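Probable ss-1,3-N-acetylglucosaminyltransferase (Staphylococcus aureus subsp. aureus N315, PDB 6H1J) is a probable glycosyltransferase of family 2, joining a GT-A-type domain to a helical TarS-type linker domain, and assembles as three copies. Local coordinates at residues E299-F304 with R331-L336. Numbering follows the deposited sequence.
Sequences EWLNNF and RQNDLL
N333 reaches across to helix 294-308 with its side-chain amide and gives one N-H to N302, ND2 to OD1 2.8 Å. The bond is bent, 149° at the hydrogen; the donor stands above the carbonyl plane of N302, not on a lone pair, and the two amide planes are almost perpendicular, 88° apart. The other end of the N302 amide turns back to its own helix, where ND2 bonds to I298 O, so its rotation is set from both ends. N333 holds CG anti to its own N (chi1 -164°), which swings the amide toward the helix; its OD1 then lies 3.6 Å from L301 CG, an oxygen set against the leucine branch point. L301 leaves its helix toward the turn. Its CD2 comes within 3.5 Å of L335 N and touches the side of L335 at CB, 3.7 Å away, so one methyl packs against the start of helix 335-344. L335 also packs on Y294 and K297 of helix 294-308. D334 faces the other way: OD1 caps A337 N, while its side chain packs on L336 of the third subunit, and a magnesium ion lies about 5 Å from the D334 side chain. The 331-336 segment is a short helix-to-helix turn within the TarS-type linker region: a Schellman motif, with N333 at positive phi, ends helix 324-331, and D334 follows at once as N-cap of helix 335-344.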
ATOM      1  N   GLU B 299       8.352   7.351 -15.879  1.00 23.15           N
ATOM      2  CA  GLU B 299       7.865   7.711 -17.222  1.00 23.68           C
ATOM      3  C   GLU B 299       6.775   6.725 -17.648  1.00 22.27           C
ATOM      4  O   GLU B 299       5.715   7.137 -18.123  1.00 22.55           O
ATOM      5  CB  GLU B 299       9.009   7.779 -18.242  1.00 24.10           C
ATOM      6  CG  GLU B 299       9.895   9.014 -18.092  1.00 26.71           C
ATOM      7  CD  GLU B 299      11.264   8.970 -18.763  1.00 27.12           C
ATOM      8  OE1 GLU B 299      11.541   7.987 -19.428  1.00 29.53           O
ATOM      9  OE2 GLU B 299      12.033   9.943 -18.674  1.00 27.70           O
ATOM     10  N   TRP B 300       7.033   5.432 -17.444  1.00 21.88           N
ATOM     11  CA  TRP B 300       6.115   4.406 -17.789  1.00 22.35           C
ATOM     12  C   TRP B 300       4.770   4.683 -17.099  1.00 21.67           C
ATOM     13  O   TRP B 300       3.729   4.749 -17.746  1.00 19.99           O
ATOM     14  CB  TRP B 300       6.674   3.026 -17.428  1.00 24.65           C
ATOM     15  CG  TRP B 300       5.853   1.905 -17.973  1.00 27.20           C
ATOM     16  CD1 TRP B 300       4.837   1.249 -17.339  1.00 26.37           C
ATOM     17  CD2 TRP B 300       5.955   1.327 -19.290  1.00 27.36           C
ATOM     18  NE1 TRP B 300       4.305   0.299 -18.166  1.00 25.99           N
ATOM     19  CE2 TRP B 300       4.966   0.319 -19.368  1.00 28.50           C
ATOM     20  CE3 TRP B 300       6.748   1.579 -20.415  1.00 28.66           C
ATOM     21  CZ2 TRP B 300       4.747  -0.425 -20.541  1.00 29.96           C
ATOM     22  CZ3 TRP B 300       6.527   0.853 -21.573  1.00 28.48           C
ATOM     23  CH2 TRP B 300       5.561  -0.153 -21.622  1.00 27.79           C
ATOM     24  N   LEU B 301       4.807   4.877 -15.781  1.00 20.29           N
ATOM     25  CA  LEU B 301       3.604   5.076 -15.001  1.00 20.57           C
ATOM     26  C   LEU B 301       2.843   6.320 -15.489  1.00 19.29           C
ATOM     27  O   LEU B 301       1.633   6.305 -15.631  1.00 19.93           O
ATOM     28  CB  LEU B 301       3.973   5.223 -13.519  1.00 20.96           C
ATOM     29  CG  LEU B 301       2.813   5.691 -12.628  1.00 20.63           C
ATOM     30  CD1 LEU B 301       1.690   4.672 -12.633  1.00 21.94           C
ATOM     31  CD2 LEU B 301       3.273   5.941 -11.210  1.00 22.21           C
ATOM     32  N   ASN B 302       3.554   7.423 -15.675  1.00 19.93           N
ATOM     33  CA  ASN B 302       2.941   8.649 -16.064  1.00 21.23           C
ATOM     34  C   ASN B 302       2.271   8.505 -17.436  1.00 20.44           C
ATOM     35  O   ASN B 302       1.143   8.930 -17.632  1.00 20.53           O
ATOM     36  CB  ASN B 302       3.946   9.796 -16.061  1.00 23.06           C
ATOM     37  CG  ASN B 302       3.996  10.459 -14.700  1.00 27.34           C
ATOM     38  OD1 ASN B 302       3.313  11.452 -14.470  1.00 28.42           O
ATOM     39  ND2 ASN B 302       4.795   9.913 -13.799  1.00 25.48           N
ATOM     40  N   ASN B 303       2.944   7.852 -18.375  1.00 21.07           N
ATOM     41  CA  ASN B 303       2.348   7.647 -19.703  1.00 21.13           C
ATOM     42  C   ASN B 303       1.130   6.730 -19.602  1.00 19.90           C
ATOM     43  O   ASN B 303       0.135   6.969 -20.261  1.00 20.80           O
ATOM     44  CB  ASN B 303       3.366   7.117 -20.711  1.00 20.75           C
ATOM     45  CG  ASN B 303       4.408   8.136 -21.100  1.00 22.48           C
ATOM     46  OD1 ASN B 303       4.128   9.332 -21.160  1.00 21.48           O
ATOM     47  ND2 ASN B 303       5.619   7.649 -21.393  1.00 22.47           N
ATOM     48  N   PHE B 304       1.191   5.708 -18.748  1.00 20.18           N
ATOM     49  CA  PHE B 304       0.040   4.825 -18.508  1.00 20.59           C
ATOM     50  C   PHE B 304      -1.148   5.620 -17.901  1.00 20.81           C
ATOM     51  O   PHE B 304      -2.286   5.604 -18.412  1.00 20.02           O
ATOM     52  CB  PHE B 304       0.509   3.683 -17.611  1.00 21.27           C
ATOM     53  CG  PHE B 304      -0.358   2.454 -17.604  1.00 21.36           C
ATOM     54  CD1 PHE B 304      -1.632   2.471 -18.135  1.00 21.05           C
ATOM     55  CD2 PHE B 304       0.095   1.299 -16.993  1.00 22.77           C
ATOM     56  CE1 PHE B 304      -2.433   1.342 -18.077  1.00 23.92           C
ATOM     57  CE2 PHE B 304      -0.699   0.160 -16.959  1.00 22.84           C
ATOM     58  CZ  PHE B 304      -1.963   0.189 -17.495  1.00 22.70           C
ATOM     59  N   ARG B 331      -4.612   5.507 -12.233  1.00 20.51           N
ATOM     60  CA  ARG B 331      -5.364   6.743 -12.466  1.00 21.80           C
ATOM     61  C   ARG B 331      -4.820   7.894 -11.611  1.00 22.84           C
ATOM     62  O   ARG B 331      -4.667   9.010 -12.114  1.00 23.81           O
ATOM     63  CB  ARG B 331      -6.853   6.566 -12.184  1.00 22.99           C
ATOM     64  CG  ARG B 331      -7.608   5.812 -13.263  1.00 22.85           C
ATOM     65  CD  ARG B 331      -9.101   6.131 -13.241  1.00 23.23           C
ATOM     66  NE  ARG B 331      -9.811   5.343 -14.254  1.00 22.08           N
ATOM     67  CZ  ARG B 331     -10.053   5.754 -15.477  1.00 20.03           C
ATOM     68  NH1 ARG B 331      -9.601   6.936 -15.867  1.00 19.29           N
ATOM     69  NH2 ARG B 331     -10.792   4.992 -16.276  1.00 19.74           N
ATOM     70  N   GLN B 332      -4.491   7.599 -10.349  1.00 22.12           N
ATOM     71  CA  GLN B 332      -3.920   8.588  -9.436  1.00 24.66           C
ATOM     72  C   GLN B 332      -2.437   8.884  -9.710  1.00 23.56           C
ATOM     73  O   GLN B 332      -1.871   9.782  -9.046  1.00 23.47           O
ATOM     74  CB  GLN B 332      -4.048   8.104  -7.984  1.00 23.66           C
ATOM     75  CG  GLN B 332      -5.491   7.942  -7.512  1.00 25.05           C
ATOM     76  CD  GLN B 332      -6.272   9.229  -7.511  1.00 28.27           C
ATOM     77  OE1 GLN B 332      -5.720  10.313  -7.428  1.00 29.90           O
ATOM     78  NE2 GLN B 332      -7.584   9.116  -7.583  1.00 28.28           N
ATOM     79  N   ASN B 333      -1.761   8.078 -10.536  1.00 22.95           N
ATOM     80  CA  ASN B 333      -0.378   8.369 -10.913  1.00 25.47           C
ATOM     81  C   ASN B 333       0.527   8.237  -9.671  1.00 26.19           C
ATOM     82  O   ASN B 333       1.386   9.086  -9.442  1.00 25.17           O
ATOM     83  CB  ASN B 333      -0.241   9.780 -11.504  1.00 27.00           C
ATOM     84  CG  ASN B 333       1.060   9.980 -12.243  1.00 30.63           C
ATOM     85  OD1 ASN B 333       1.616   9.030 -12.781  1.00 34.26           O
ATOM     86  ND2 ASN B 333       1.538  11.212 -12.312  1.00 35.01           N
ATOM     87  N   ASP B 334       0.326   7.158  -8.902  1.00 23.32           N
ATOM     88  CA  ASP B 334       0.919   7.001  -7.593  1.00 24.98           C
ATOM     89  C   ASP B 334       1.731   5.714  -7.596  1.00 23.12           C
ATOM     90  O   ASP B 334       1.156   4.634  -7.453  1.00 21.15           O
ATOM     91  CB  ASP B 334      -0.174   6.930  -6.524  1.00 25.17           C
ATOM     92  CG  ASP B 334       0.303   6.977  -5.082  1.00 30.84           C
ATOM     93  OD1 ASP B 334       1.349   6.365  -4.755  1.00 28.47           O
ATOM     94  OD2 ASP B 334      -0.424   7.610  -4.276  1.00 39.66           O
ATOM     95  N   LEU B 335       3.053   5.850  -7.751  1.00 24.16           N
ATOM     96  CA  LEU B 335       3.914   4.713  -7.956  1.00 24.01           C
ATOM     97  C   LEU B 335       3.903   3.812  -6.722  1.00 23.67           C
ATOM     98  O   LEU B 335       3.861   2.578  -6.867  1.00 23.06           O
ATOM     99  CB  LEU B 335       5.333   5.186  -8.266  1.00 26.34           C
ATOM    100  CG  LEU B 335       6.402   4.092  -8.259  1.00 26.58           C
ATOM    101  CD1 LEU B 335       6.095   2.981  -9.254  1.00 27.32           C
ATOM    102  CD2 LEU B 335       7.745   4.701  -8.544  1.00 27.59           C
ATOM    103  N   LEU B 336       3.942   4.428  -5.531  1.00 23.94           N
ATOM    104  CA  LEU B 336       3.898   3.675  -4.264  1.00 24.32           C
ATOM    105  C   LEU B 336       2.655   2.779  -4.219  1.00 22.07           C
ATOM    106  O   LEU B 336       2.765   1.635  -3.865  1.00 22.24           O
ATOM    107  CB  LEU B 336       3.980   4.618  -3.057  1.00 24.78           C
ATOM    108  CG  LEU B 336       5.289   5.398  -2.923  1.00 26.99           C
ATOM    109  CD1 LEU B 336       5.167   6.494  -1.885  1.00 27.43           C
ATOM    110  CD2 LEU B 336       6.452   4.469  -2.599  1.00 28.79           C
TER